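PDB 1R5M: SIR4-interacting protein SIF2 from Saccharomyces cerevisiae, which antagonizes telomeric silencing in yeast and acts as a transcription corepressor within the Set3C complex. Local coordinates for residues I304-S316 / L323-A335. Sequence-based numbering, arbitrary orientation.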
loop_
_atom_site.group_PDB
_atom_site.type_symbol
_atom_site.label_atom_id
_atom_site.label_comp_id
_atom_site.label_asym_id
_atom_site.label_seq_id
_atom_site.Cartn_x
_atom_site.Cartn_y
_atom_site.Cartn_z
ATOM N N ILE A 304 -4.534 12.517 2.527
ATOM C CA ILE A 304 -3.146 12.939 2.606
ATOM C C ILE A 304 -2.373 12.247 1.497
ATOM O O ILE A 304 -2.664 11.102 1.141
ATOM C CB ILE A 304 -2.555 12.608 4.006
ATOM C CG1 ILE A 304 -1.166 13.230 4.155
ATOM C CG2 ILE A 304 -2.506 11.099 4.222
ATOM C CD1 ILE A 304 -0.659 13.226 5.592
ATOM N N SER A 305 -1.404 12.955 0.935
ATOM C CA SER A 305 -0.609 12.409 -0.151
ATOM C C SER A 305 0.853 12.802 -0.032
ATOM O O SER A 305 1.191 13.771 0.645
ATOM C CB SER A 305 -1.150 12.917 -1.492
ATOM O OG SER A 305 -1.176 14.339 -1.522
ATOM N N CYS A 306 1.721 12.025 -0.668
ATOM C CA CYS A 306 3.139 12.355 -0.694
ATOM C C CYS A 306 3.605 12.129 -2.124
ATOM O O CYS A 306 3.017 11.340 -2.875
ATOM C CB CYS A 306 3.950 11.554 0.334
ATOM S SG CYS A 306 3.827 9.783 0.257
ATOM N N SER A 307 4.669 12.820 -2.505
ATOM C CA SER A 307 5.107 12.780 -3.884
ATOM C C SER A 307 6.606 12.790 -4.114
ATOM O O SER A 307 7.398 12.987 -3.193
ATOM C CB SER A 307 4.461 13.983 -4.591
ATOM O OG SER A 307 5.098 14.338 -5.802
ATOM N N MET A 308 6.980 12.563 -5.367
ATOM C CA MET A 308 8.379 12.583 -5.747
ATOM C C MET A 308 8.893 14.015 -5.617
ATOM O O MET A 308 10.099 14.251 -5.680
ATOM C CB MET A 308 8.547 12.083 -7.183
ATOM C CG MET A 308 8.413 10.577 -7.332
ATOM S SD MET A 308 9.755 9.670 -6.519
ATOM C CE MET A 308 11.059 9.792 -7.754
ATOM N N ASP A 309 7.981 14.969 -5.429
ATOM C CA ASP A 309 8.387 16.363 -5.268
ATOM C C ASP A 309 8.870 16.637 -3.845
ATOM O O ASP A 309 9.201 17.773 -3.498
ATOM C CB ASP A 309 7.251 17.339 -5.646
ATOM C CG ASP A 309 6.034 17.245 -4.731
ATOM O OD1 ASP A 309 6.125 16.673 -3.626
ATOM O OD2 ASP A 309 4.971 17.774 -5.125
ATOM N N GLY A 310 8.906 15.587 -3.026
ATOM C CA GLY A 310 9.376 15.716 -1.657
ATOM C C GLY A 310 8.417 16.303 -0.638
ATOM O O GLY A 310 8.816 16.592 0.492
ATOM N N SER A 311 7.152 16.464 -1.010
ATOM C CA SER A 311 6.181 17.039 -0.087
ATOM C C SER A 311 5.087 16.086 0.366
ATOM O O SER A 311 4.773 15.100 -0.305
ATOM C CB SER A 311 5.519 18.275 -0.709
ATOM O OG SER A 311 4.624 17.913 -1.750
ATOM N N VAL A 312 4.533 16.399 1.529
ATOM C CA VAL A 312 3.433 15.658 2.121
ATOM C C VAL A 312 2.341 16.711 2.216
ATOM O O VAL A 312 2.563 17.792 2.768
ATOM C CB VAL A 312 3.775 15.150 3.535
ATOM C CG1 VAL A 312 2.572 14.444 4.138
ATOM C CG2 VAL A 312 4.963 14.202 3.472
ATOM N N ARG A 313 1.171 16.414 1.661
ATOM C CA ARG A 313 0.080 17.374 1.676
ATOM C C ARG A 313 -1.207 16.797 2.237
ATOM O O ARG A 313 -1.625 15.701 1.861
ATOM C CB ARG A 313 -0.154 17.904 0.258
ATOM C CG ARG A 313 1.065 18.627 -0.307
ATOM C CD ARG A 313 0.895 19.035 -1.760
ATOM N NE ARG A 313 2.157 19.528 -2.308
ATOM C CZ ARG A 313 2.392 20.794 -2.631
ATOM N NH1 ARG A 313 1.446 21.711 -2.470
ATOM N NH2 ARG A 313 3.580 21.146 -3.105
ATOM N N LEU A 314 -1.817 17.546 3.150
ATOM C CA LEU A 314 -3.075 17.155 3.784
ATOM C C LEU A 314 -4.154 18.040 3.173
ATOM O O LEU A 314 -4.049 19.273 3.197
ATOM C CB LEU A 314 -2.998 17.374 5.299
ATOM C CG LEU A 314 -4.253 17.027 6.104
ATOM C CD1 LEU A 314 -4.502 15.523 6.061
ATOM C CD2 LEU A 314 -4.071 17.490 7.541
ATOM N N TRP A 315 -5.191 17.407 2.633
ATOM C CA TRP A 315 -6.268 18.121 1.956
ATOM C C TRP A 315 -7.607 18.012 2.673
ATOM O O TRP A 315 -7.927 16.977 3.248
ATOM C CB TRP A 315 -6.426 17.576 0.532
ATOM C CG TRP A 315 -5.127 17.347 -0.212
ATOM C CD1 TRP A 315 -4.320 16.244 -0.145
ATOM C CD2 TRP A 315 -4.522 18.228 -1.161
ATOM N NE1 TRP A 315 -3.250 16.383 -1.006
ATOM C CE2 TRP A 315 -3.353 17.593 -1.640
ATOM C CE3 TRP A 315 -4.855 19.496 -1.658
ATOM C CZ2 TRP A 315 -2.518 18.183 -2.594
ATOM C CZ3 TRP A 315 -4.024 20.081 -2.603
ATOM C CH2 TRP A 315 -2.871 19.425 -3.061
ATOM N N SER A 316 -8.390 19.087 2.614
ATOM C CA SER A 316 -9.709 19.131 3.239
ATOM C C SER A 316 -10.822 19.020 2.202
ATOM O O SER A 316 -10.889 19.815 1.265
ATOM C CB SER A 316 -9.882 20.443 4.011
ATOM O OG SER A 316 -11.239 20.650 4.381
ATOM N N LEU A 323 -4.891 21.885 3.434
ATOM C CA LEU A 323 -4.956 22.235 4.845
ATOM C C LEU A 323 -3.577 22.438 5.464
ATOM O O LEU A 323 -3.380 23.338 6.283
ATOM C CB LEU A 323 -5.710 21.144 5.608
ATOM C CG LEU A 323 -5.868 21.292 7.119
ATOM C CD1 LEU A 323 -6.612 22.583 7.444
ATOM C CD2 LEU A 323 -6.630 20.086 7.655
ATOM N N ALA A 324 -2.624 21.597 5.073
ATOM C CA ALA A 324 -1.275 21.687 5.609
ATOM C C ALA A 324 -0.286 20.953 4.720
ATOM O O ALA A 324 -0.669 20.094 3.930
ATOM C CB ALA A 324 -1.238 21.100 7.018
ATOM N N LEU A 325 0.992 21.292 4.848
ATOM C CA LEU A 325 2.007 20.626 4.052
ATOM C C LEU A 325 3.381 20.729 4.687
ATOM O O LEU A 325 3.665 21.653 5.453
ATOM C CB LEU A 325 2.067 21.211 2.639
ATOM C CG LEU A 325 2.738 22.577 2.471
ATOM C CD1 LEU A 325 2.946 22.861 0.991
ATOM C CD2 LEU A 325 1.892 23.655 3.122
ATOM N N SER A 326 4.220 19.754 4.367
ATOM C CA SER A 326 5.591 19.709 4.855
ATOM C C SER A 326 6.428 19.232 3.686
ATOM O O SER A 326 5.981 18.401 2.895
ATOM C CB SER A 326 5.718 18.746 6.032
ATOM O OG SER A 326 5.097 19.283 7.184
ATOM N N ILE A 327 7.642 19.753 3.567
ATOM C CA ILE A 327 8.491 19.371 2.454
ATOM C C ILE A 327 9.976 19.377 2.773
ATOM O O ILE A 327 10.448 20.152 3.603
ATOM C CB ILE A 327 8.261 20.314 1.248
ATOM C CG1 ILE A 327 9.159 19.906 0.078
ATOM C CG2 ILE A 327 8.547 21.753 1.657
ATOM C CD1 ILE A 327 9.040 20.806 -1.132
ATOM N N VAL A 328 10.695 18.484 2.105
ATOM C CA VAL A 328 12.140 18.384 2.227
ATOM C C VAL A 328 12.592 18.633 0.795
ATOM O O VAL A 328 12.745 17.702 0.005
ATOM C CB VAL A 328 12.587 16.981 2.681
ATOM C CG1 VAL A 328 14.108 16.898 2.692
ATOM C CG2 VAL A 328 12.041 16.693 4.069
ATOM N N ASP A 329 12.769 19.908 0.467
ATOM C CA ASP A 329 13.161 20.328 -0.871
ATOM C C ASP A 329 14.264 19.494 -1.513
ATOM O O ASP A 329 15.321 19.272 -0.920
ATOM C CB ASP A 329 13.579 21.804 -0.855
ATOM C CG ASP A 329 14.788 22.060 0.025
ATOM O OD1 ASP A 329 14.733 21.721 1.226
ATOM O OD2 ASP A 329 15.791 22.605 -0.486
ATOM N N GLY A 330 13.995 19.032 -2.729
ATOM C CA GLY A 330 14.966 18.245 -3.468
ATOM C C GLY A 330 15.096 16.785 -3.080
ATOM O O GLY A 330 15.859 16.052 -3.708
ATOM N N VAL A 331 14.366 16.350 -2.056
ATOM C CA VAL A 331 14.443 14.958 -1.627
ATOM C C VAL A 331 13.115 14.240 -1.845
ATOM O O VAL A 331 12.175 14.394 -1.066
ATOM C CB VAL A 331 14.834 14.846 -0.139
ATOM C CG1 VAL A 331 15.002 13.382 0.247
ATOM C CG2 VAL A 331 16.126 15.612 0.117
ATOM N N PRO A 332 13.027 13.444 -2.918
ATOM C CA PRO A 332 11.818 12.690 -3.259
ATOM C C PRO A 332 11.370 11.719 -2.173
ATOM O O PRO A 332 12.182 11.193 -1.412
ATOM C CB PRO A 332 12.221 11.947 -4.529
ATOM C CG PRO A 332 13.234 12.868 -5.154
ATOM C CD PRO A 332 14.055 13.279 -3.963
ATOM N N ILE A 333 10.063 11.498 -2.105
ATOM C CA ILE A 333 9.503 10.548 -1.160
ATOM C C ILE A 333 9.138 9.328 -1.998
ATOM O O ILE A 333 8.518 9.462 -3.058
ATOM C CB ILE A 333 8.243 11.108 -0.473
ATOM C CG1 ILE A 333 8.653 12.221 0.497
ATOM C CG2 ILE A 333 7.494 9.988 0.247
ATOM C CD1 ILE A 333 7.495 12.939 1.163
ATOM N N PHE A 334 9.541 8.149 -1.534
ATOM C CA PHE A 334 9.272 6.909 -2.255
ATOM C C PHE A 334 8.019 6.178 -1.794
ATOM O O PHE A 334 7.448 5.385 -2.544
ATOM C CB PHE A 334 10.470 5.961 -2.139
ATOM C CG PHE A 334 11.643 6.347 -2.998
ATOM C CD1 PHE A 334 12.790 5.562 -3.008
ATOM C CD2 PHE A 334 11.603 7.484 -3.802
ATOM C CE1 PHE A 334 13.880 5.901 -3.804
ATOM C CE2 PHE A 334 12.693 7.831 -4.605
ATOM C CZ PHE A 334 13.832 7.035 -4.603
ATOM N N ALA A 335 7.596 6.429 -0.561
ATOM C CA ALA A 335 6.406 5.769 -0.036
ATOM C C ALA A 335 5.891 6.458 1.215
ATOM O O ALA A 335 6.662 7.045 1.969
ATOM C CB ALA A 335 6.712 4.307 0.266
#
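Val312 N bonds Ser326 O at 2.8 Å, Ser326 N bonds Val312 O, and antiparallel pairing runs on to Leu314, where a classic beta bulge sets Leu323 and Ala324 opposite one residue: Leu314 O takes Leu323 N at 2.8 Å and, weakly, Ala324 N. Farther on, Val328 N reaches Gly310 O; Ile333 N, and Gly310 N within the turn, reach Ser307 O from opposite faces. The 311-316/321-327 pairing joins a WD40 blade's two outer strands, while Ile333 N to Ser307 O ties the blade to strand 333-338, inner strand of the next. Asp309 OD1 accepts both Ser311 N and, at 2.7 Å, Ser311 OG, which receives Arg313 NE; Asp309 OD2 bonds His288 ND1, and His288 NE2 bonds Ser305 OG, acceptor of Trp315 NE1: the Trp-Ser-His-Asp tetrad of WD40 repeats. With an alanine in place of Ser311, Arg313 NE would probably lose this acceptor and Asp309 OD1 one donor, the guanidinium freer to swing from Leu325 CD1, 3.9 Å above one face. Ile333 packs against strands 304-307 and 311-316: CG2 meets Cys306 SG at 3.7 Å and CD1 touches Val312 CG2. Met308, bent at chi2 (-67°) and chi3 (-81°), makes an oblique Met-aromatic contact, SD to Phe334 CD2 3.9 Å.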